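Local structure of 3-oxo-tetronate kinase (3DQQ) at residues S115-V120 with L199-E204; S307-M312 with R414-F419; V30-V35 with D45-S50. The protein probably catalyses the ATP-dependent phosphorylation of 3-oxo-tetronate to 3-oxo-tetronate 4-phosphate, as a member of the four-carbon acid sugar kinase family. All coordinates share one frame; numbering follows the deposited sequence.

Contact 1 of 3, residues S115-V120 with L199-E204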
# COMPACT_ATOMS: atom_id res chain seq x y z
N SER A 115 26.98 1.19 16.27
CA SER A 115 27.43 0.70 14.97
C SER A 115 26.30 0.17 14.08
O SER A 115 26.08 -1.03 13.98
CB SER A 115 28.45 -0.40 15.17
OG SER A 115 29.13 -0.67 13.96
N PRO A 116 25.59 1.06 13.39
CA PRO A 116 24.46 0.65 12.54
C PRO A 116 24.80 -0.02 11.21
O PRO A 116 23.98 -0.76 10.68
CB PRO A 116 23.76 1.95 12.24
CG PRO A 116 24.40 2.95 13.07
CD PRO A 116 25.76 2.51 13.38
N ALA A 117 25.98 0.21 10.68
CA ALA A 117 26.25 -0.21 9.31
C ALA A 117 25.94 -1.67 9.06
O ALA A 117 26.18 -2.50 9.90
CB ALA A 117 27.70 0.04 8.95
N LEU A 118 25.42 -1.94 7.87
CA LEU A 118 25.42 -3.26 7.27
C LEU A 118 25.68 -3.12 5.73
O LEU A 118 24.74 -3.11 4.90
CB LEU A 118 24.07 -3.88 7.58
CG LEU A 118 23.85 -5.31 7.12
CD1 LEU A 118 24.86 -6.28 7.75
CD2 LEU A 118 22.37 -5.63 7.43
N PRO A 119 26.94 -2.92 5.34
CA PRO A 119 27.30 -2.66 3.94
C PRO A 119 26.68 -3.60 2.88
O PRO A 119 26.25 -3.15 1.82
CB PRO A 119 28.80 -2.81 3.94
CG PRO A 119 29.20 -2.34 5.28
CD PRO A 119 28.10 -2.84 6.22
N VAL A 120 26.59 -4.87 3.18
CA VAL A 120 26.00 -5.80 2.25
C VAL A 120 24.56 -5.38 1.93
O VAL A 120 24.08 -5.70 0.87
CB VAL A 120 26.05 -7.27 2.81
CG1 VAL A 120 24.63 -7.77 3.14
CG2 VAL A 120 26.77 -8.19 1.85
N LEU A 199 30.73 4.36 15.11
CA LEU A 199 31.82 3.65 14.41
C LEU A 199 31.54 3.55 12.90
O LEU A 199 30.46 3.09 12.49
CB LEU A 199 31.93 2.24 14.99
CG LEU A 199 32.83 1.99 16.19
CD1 LEU A 199 32.74 3.15 17.14
CD2 LEU A 199 32.46 0.62 16.83
N ASP A 200 32.48 3.98 12.09
CA ASP A 200 32.30 3.91 10.65
C ASP A 200 32.40 2.48 10.12
O ASP A 200 33.03 1.63 10.73
CB ASP A 200 33.35 4.76 9.95
CG ASP A 200 33.10 6.31 10.06
OD1 ASP A 200 32.25 6.76 10.90
OD2 ASP A 200 33.79 7.07 9.30
N ALA A 201 31.77 2.23 8.98
CA ALA A 201 31.98 1.01 8.23
C ALA A 201 31.52 1.24 6.77
O ALA A 201 30.40 1.68 6.52
CB ALA A 201 31.23 -0.12 8.85
N LEU A 202 32.41 0.98 5.83
CA LEU A 202 32.11 1.00 4.42
C LEU A 202 32.07 -0.40 3.85
O LEU A 202 31.65 -0.61 2.72
CB LEU A 202 33.18 1.80 3.68
CG LEU A 202 33.62 3.13 4.35
CD1 LEU A 202 34.74 3.86 3.51
CD2 LEU A 202 32.38 4.03 4.64
N ASN A 203 32.52 -1.38 4.61
CA ASN A 203 32.70 -2.72 4.07
C ASN A 203 32.86 -3.69 5.21
O ASN A 203 33.14 -3.31 6.35
CB ASN A 203 33.93 -2.77 3.17
CG ASN A 203 35.16 -2.34 3.87
OD1 ASN A 203 35.49 -2.82 4.95
ND2 ASN A 203 35.89 -1.45 3.28
N GLU A 204 32.76 -4.97 4.90
CA GLU A 204 32.79 -5.96 5.94
C GLU A 204 34.13 -6.04 6.70
O GLU A 204 34.15 -6.35 7.87
CB GLU A 204 32.23 -7.30 5.42
CG GLU A 204 33.17 -8.39 4.86
CD GLU A 204 32.37 -9.71 4.59
OE1 GLU A 204 32.99 -10.79 4.34
OE2 GLU A 204 31.09 -9.63 4.65
O HOH W 1 28.55 1.06 11.83

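Contact 2 of 3, residues S307-M312 with R414-F419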
# COMPACT_ATOMS: atom_id res chain seq x y z
N SER A 307 0.91 -34.86 -2.79
CA SER A 307 1.68 -34.23 -3.85
C SER A 307 3.07 -34.21 -3.31
O SER A 307 3.28 -34.41 -2.11
CB SER A 307 1.20 -32.80 -4.09
OG SER A 307 1.14 -32.08 -2.88
N GLU A 308 4.03 -33.98 -4.18
CA GLU A 308 5.41 -33.88 -3.74
C GLU A 308 5.54 -32.62 -2.84
O GLU A 308 5.79 -32.73 -1.64
CB GLU A 308 6.35 -33.87 -4.95
CG GLU A 308 7.84 -33.54 -4.64
CD GLU A 308 8.62 -33.06 -5.92
OE1 GLU A 308 8.47 -33.75 -7.00
OE2 GLU A 308 9.36 -32.00 -5.82
N LEU A 309 5.32 -31.44 -3.43
CA LEU A 309 5.47 -30.18 -2.70
C LEU A 309 4.28 -29.90 -1.79
O LEU A 309 3.19 -30.42 -1.99
CB LEU A 309 5.64 -29.05 -3.70
CG LEU A 309 6.91 -29.06 -4.54
CD1 LEU A 309 6.72 -28.09 -5.68
CD2 LEU A 309 8.13 -28.67 -3.72
N ALA A 310 4.49 -29.01 -0.81
CA ALA A 310 3.49 -28.64 0.20
C ALA A 310 2.30 -27.87 -0.40
O ALA A 310 2.48 -26.92 -1.17
CB ALA A 310 4.13 -27.80 1.32
N PRO A 311 1.07 -28.25 -0.02
CA PRO A 311 -0.11 -27.49 -0.35
C PRO A 311 -0.04 -26.08 0.17
O PRO A 311 0.57 -25.83 1.20
CB PRO A 311 -1.20 -28.23 0.40
CG PRO A 311 -0.70 -29.59 0.58
CD PRO A 311 0.75 -29.43 0.79
N MET A 312 -0.65 -25.15 -0.55
CA MET A 312 -0.67 -23.74 -0.17
C MET A 312 -2.09 -23.28 0.18
O MET A 312 -3.06 -23.64 -0.49
CB MET A 312 -0.14 -22.88 -1.29
CG MET A 312 -0.15 -21.41 -0.96
SD MET A 312 0.65 -20.46 -2.25
CE MET A 312 2.16 -20.19 -1.44
N ARG A 414 12.14 -23.26 -2.89
CA ARG A 414 13.50 -23.43 -2.38
C ARG A 414 13.46 -23.86 -0.95
O ARG A 414 14.18 -24.79 -0.59
CB ARG A 414 14.35 -22.18 -2.57
CG ARG A 414 14.49 -21.85 -4.09
CD ARG A 414 15.61 -20.85 -4.46
NE ARG A 414 15.61 -19.70 -3.55
CZ ARG A 414 16.37 -19.59 -2.46
NH1 ARG A 414 17.23 -20.55 -2.10
NH2 ARG A 414 16.26 -18.50 -1.72
N ALA A 415 12.58 -23.24 -0.17
CA ALA A 415 12.36 -23.60 1.22
C ALA A 415 12.28 -25.11 1.44
O ALA A 415 12.66 -25.62 2.47
CB ALA A 415 11.09 -22.95 1.71
N GLN A 416 11.77 -25.81 0.44
CA GLN A 416 11.55 -27.24 0.53
C GLN A 416 12.64 -28.03 -0.15
O GLN A 416 13.13 -29.00 0.39
CB GLN A 416 10.21 -27.57 -0.12
CG GLN A 416 9.00 -27.28 0.73
CD GLN A 416 7.69 -27.45 -0.01
OE1 GLN A 416 7.25 -26.57 -0.74
NE2 GLN A 416 7.05 -28.58 0.20
N ARG A 417 13.00 -27.62 -1.36
CA ARG A 417 13.85 -28.41 -2.25
C ARG A 417 15.31 -28.36 -1.85
O ARG A 417 16.05 -29.33 -2.02
CB ARG A 417 13.74 -27.90 -3.68
CG ARG A 417 12.45 -28.25 -4.37
CD ARG A 417 12.51 -29.57 -5.11
NE ARG A 417 11.27 -29.84 -5.84
CZ ARG A 417 10.88 -29.18 -6.94
NH1 ARG A 417 11.60 -28.19 -7.49
NH2 ARG A 417 9.74 -29.52 -7.51
N GLU A 418 15.75 -27.21 -1.35
CA GLU A 418 17.11 -27.09 -0.87
C GLU A 418 17.28 -27.50 0.59
O GLU A 418 18.31 -27.24 1.16
CB GLU A 418 17.62 -25.68 -1.10
CG GLU A 418 17.81 -25.43 -2.59
CD GLU A 418 17.74 -23.95 -2.98
OE1 GLU A 418 18.27 -23.08 -2.21
OE2 GLU A 418 17.17 -23.67 -4.07
N PHE A 419 16.30 -28.16 1.18
CA PHE A 419 16.43 -28.60 2.55
C PHE A 419 15.67 -29.87 2.74
O PHE A 419 14.51 -29.86 2.99
CB PHE A 419 15.92 -27.54 3.49
CG PHE A 419 16.62 -26.24 3.34
CD1 PHE A 419 17.74 -25.95 4.08
CD2 PHE A 419 16.19 -25.32 2.40
CE1 PHE A 419 18.42 -24.76 3.92
CE2 PHE A 419 16.86 -24.13 2.23
CZ PHE A 419 17.98 -23.85 3.00

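Contact 3 of 3, residues V30-V35 with D45-S50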
# COMPACT_ATOMS: atom_id res chain seq x y z
N VAL A 30 19.57 -19.21 19.77
CA VAL A 30 18.15 -19.33 19.95
C VAL A 30 17.56 -17.91 19.96
O VAL A 30 18.16 -17.03 20.54
CB VAL A 30 17.84 -19.97 21.28
CG1 VAL A 30 16.40 -19.67 21.64
CG2 VAL A 30 18.19 -21.45 21.25
N GLN A 31 16.42 -17.68 19.31
CA GLN A 31 15.67 -16.44 19.50
C GLN A 31 14.53 -16.74 20.41
O GLN A 31 13.85 -17.72 20.20
CB GLN A 31 15.12 -15.94 18.18
CG GLN A 31 14.18 -14.69 18.26
CD GLN A 31 13.78 -14.19 16.85
OE1 GLN A 31 14.49 -14.44 15.88
NE2 GLN A 31 12.64 -13.49 16.75
N ILE A 32 14.30 -15.89 21.42
CA ILE A 32 13.13 -16.00 22.28
C ILE A 32 12.30 -14.75 22.10
O ILE A 32 12.83 -13.67 22.16
CB ILE A 32 13.49 -16.11 23.78
CG1 ILE A 32 14.41 -17.31 24.00
CG2 ILE A 32 12.20 -16.15 24.64
CD1 ILE A 32 14.93 -17.52 25.47
N ASN A 33 10.98 -14.88 21.91
CA ASN A 33 10.13 -13.69 21.74
C ASN A 33 9.50 -13.25 23.04
O ASN A 33 9.00 -14.06 23.78
CB ASN A 33 9.12 -13.94 20.65
CG ASN A 33 9.81 -14.33 19.35
OD1 ASN A 33 10.80 -13.66 18.93
ND2 ASN A 33 9.38 -15.46 18.74
N ASP A 34 9.60 -11.96 23.33
CA ASP A 34 9.29 -11.38 24.61
C ASP A 34 10.30 -11.78 25.67
O ASP A 34 11.07 -12.71 25.48
CB ASP A 34 7.89 -11.75 25.04
CG ASP A 34 7.16 -10.59 25.81
OD1 ASP A 34 7.82 -9.59 26.30
OD2 ASP A 34 5.89 -10.71 25.91
N VAL A 35 10.29 -11.08 26.80
CA VAL A 35 11.21 -11.37 27.89
C VAL A 35 11.10 -12.81 28.29
O VAL A 35 10.01 -13.27 28.59
CB VAL A 35 10.90 -10.53 29.13
CG1 VAL A 35 11.80 -10.94 30.29
CG2 VAL A 35 11.02 -9.06 28.80
N ASP A 45 25.01 -20.56 21.89
CA ASP A 45 25.98 -19.68 22.53
C ASP A 45 25.52 -18.25 22.60
O ASP A 45 26.10 -17.47 23.31
CB ASP A 45 27.30 -19.69 21.77
CG ASP A 45 27.93 -21.08 21.69
OD1 ASP A 45 27.66 -21.98 22.53
OD2 ASP A 45 28.74 -21.26 20.75
N ALA A 46 24.51 -17.90 21.81
CA ALA A 46 23.91 -16.58 21.81
C ALA A 46 22.40 -16.75 22.02
O ALA A 46 21.85 -17.74 21.60
CB ALA A 46 24.20 -15.87 20.51
N VAL A 47 21.78 -15.80 22.70
CA VAL A 47 20.35 -15.70 22.76
C VAL A 47 19.93 -14.33 22.26
O VAL A 47 20.46 -13.34 22.69
CB VAL A 47 19.81 -15.92 24.18
CG1 VAL A 47 18.29 -15.77 24.18
CG2 VAL A 47 20.18 -17.26 24.66
N VAL A 48 18.98 -14.27 21.34
CA VAL A 48 18.48 -13.00 20.86
C VAL A 48 17.07 -12.87 21.42
O VAL A 48 16.21 -13.66 21.09
CB VAL A 48 18.45 -12.94 19.33
CG1 VAL A 48 17.77 -11.68 18.88
CG2 VAL A 48 19.87 -13.09 18.78
N ILE A 49 16.86 -11.90 22.31
CA ILE A 49 15.53 -11.62 22.83
C ILE A 49 14.86 -10.55 21.97
O ILE A 49 15.38 -9.45 21.81
CB ILE A 49 15.59 -11.10 24.27
CG1 ILE A 49 16.20 -12.15 25.19
CG2 ILE A 49 14.20 -10.66 24.75
CD1 ILE A 49 16.81 -11.55 26.43
N SER A 50 13.69 -10.89 21.42
CA SER A 50 12.90 -9.98 20.57
C SER A 50 11.79 -9.24 21.32
O SER A 50 10.94 -9.86 21.87
CB SER A 50 12.24 -10.79 19.48
OG SER A 50 11.86 -9.91 18.45

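Contact 1 of 3, residues S115-V120 with L199-E204
A117 and A201 meet methyl to methyl, with CB atoms 3.5 Å apart, and this small apolar touch is one of the contact's two close points, the other being P119 on the N203 backbone. Both alanines are buried, and each points its CB at the opposing segment. P119 lays the CG edge of its ring against main chain rather than side chain, CG standing 3.5 Å from N203 N and 3.7 Å from L202 C. On the other side of the alanine pair a water fills the gap between the two backbones. It donates to S115 OG (2.8 Å) and to L199 O (2.9 Å), and it accepts from A117 N at 2.9 Å, so polar groups of both segments share one bridging molecule. The S115 hydroxyl lies anti to its backbone N (chi1 -166°), which puts OG in line for the water and 4.2 Å from L199 CB; OG is also hydrogen-bonded to Q210 OE1.

The two segments are the loops that leave the C-terminal ends of strands 112-115 and 196-199, neighbouring parallel strands of the sugar-binding domain. The second loop leads directly into helix 204-214, and N203 is its N-cap, OD1 taking the backbone N of H206. Q210 and L207 of that helix also pack here: Q210 on L199 and A201, L207 on P119.

The loose, solvent side belongs to the side chains of L202, N203 and E204, which take little part. Those of L202 and N203 point away from the other segment, and L202 is exposed. E204, also exposed, sends its carboxylate off to a salt bridge with R232.

Contact 2 of 3, residues S307-M312 with R414-F419
L309 and Q416 mark the nearest approach of the two backbones, with CA atoms 7.5 Å apart, so side chains, chiefly those of the helix, span most of the distance. The contact sets the loop between helix 288-304 and strand 312-314 of the nucleotide-binding half against the C-terminal end of helix 411-417, the last helix of the chain.

Q416 is the buried centre. With CG beside the backbone N (chi1 -79°) and the chain extended beyond it, the side chain reaches across so that its amide end lies against the CB of A310 and the isobutyl group of L309; Y271 also lies close to this amide. The methyl of A310 points at the helix and packs on A253 of the neighbouring strand as well.

On the exposed flank E308 and R417 form a salt bridge. The glutamate chain is extended, while the arginine bends at chi2 (-90°), and the two cross at about a right angle. R417 grips side-on, yet both of its nitrogens go to a single oxygen: NE donates to E308 OE2 over 2.9 Å and NH2 to the same OE2 over 3.0 Å. OE2 stays near the guanidinium plane, although the carboxylate is turned 53° from it. Within the loop S307 OG donates to L309 O at 2.8 Å. The methyl CD1 of L309 sits obliquely to the guanidinium, 3.8 Å from R417 NH2.

Contact 3 of 3, residues V30-V35 with D45-S50
V30 and I32 bond to A46, V48 and S50 as parallel strands do, each offering its N-H and C=O to residues on either side of its partner, V47 or I49. V48 N donates to V30 O and S50 N to I32 O, both at 3.0 Å, while I32 N in turn reaches V48 O. The strand axes run 24° apart. D34, already past its strand, adds one more bond from its N to S50 O at 2.9 Å.

On one face I32 CD1 rests 4.0 Å from V47 CG1, the two side chains slanting across each other. The other face is more polar: N33 OD1 comes within 3.3 Å of S50 CB. Q31 helps to position that oxygen: its extended chain, CG anti to the backbone N (chi1 174°), carries NE2 forward along the strand to donate to N33 OD1 (2.9 Å) on an in-plane lone pair.

Farther out, helix 12-24 packs on the face of Q31 and S50, and helix 58-74 meets I49 on the reverse side, as in a layered alpha/beta domain. Strand 376-382 runs antiparallel along the other edge of strand 29-33, away from 46-50, joined to it through Q31 and F377.

From the N terminus, contact 3 closes first: twelve residues without helix or strand connect strand 29-33 to its parallel neighbour 46-50. Contact 1 opens later and closes a longer excursion, bringing the ends of strands 112-115 and 196-199 together elsewhere in the same sugar-binding domain, its centre about 24 Å from that of contact 3. Contact 2 follows in the nucleotide-binding half, where the final helix returns to the loop before strand 312-314; its centre is about 28 Å from that of contact 3 and about 36 Å from that of contact 1. The three follow one another in series, neither nesting nor crossing, and no two touch. Strand 29-33 of contact 3 borders strand 376-382, where the chain's two halves meet.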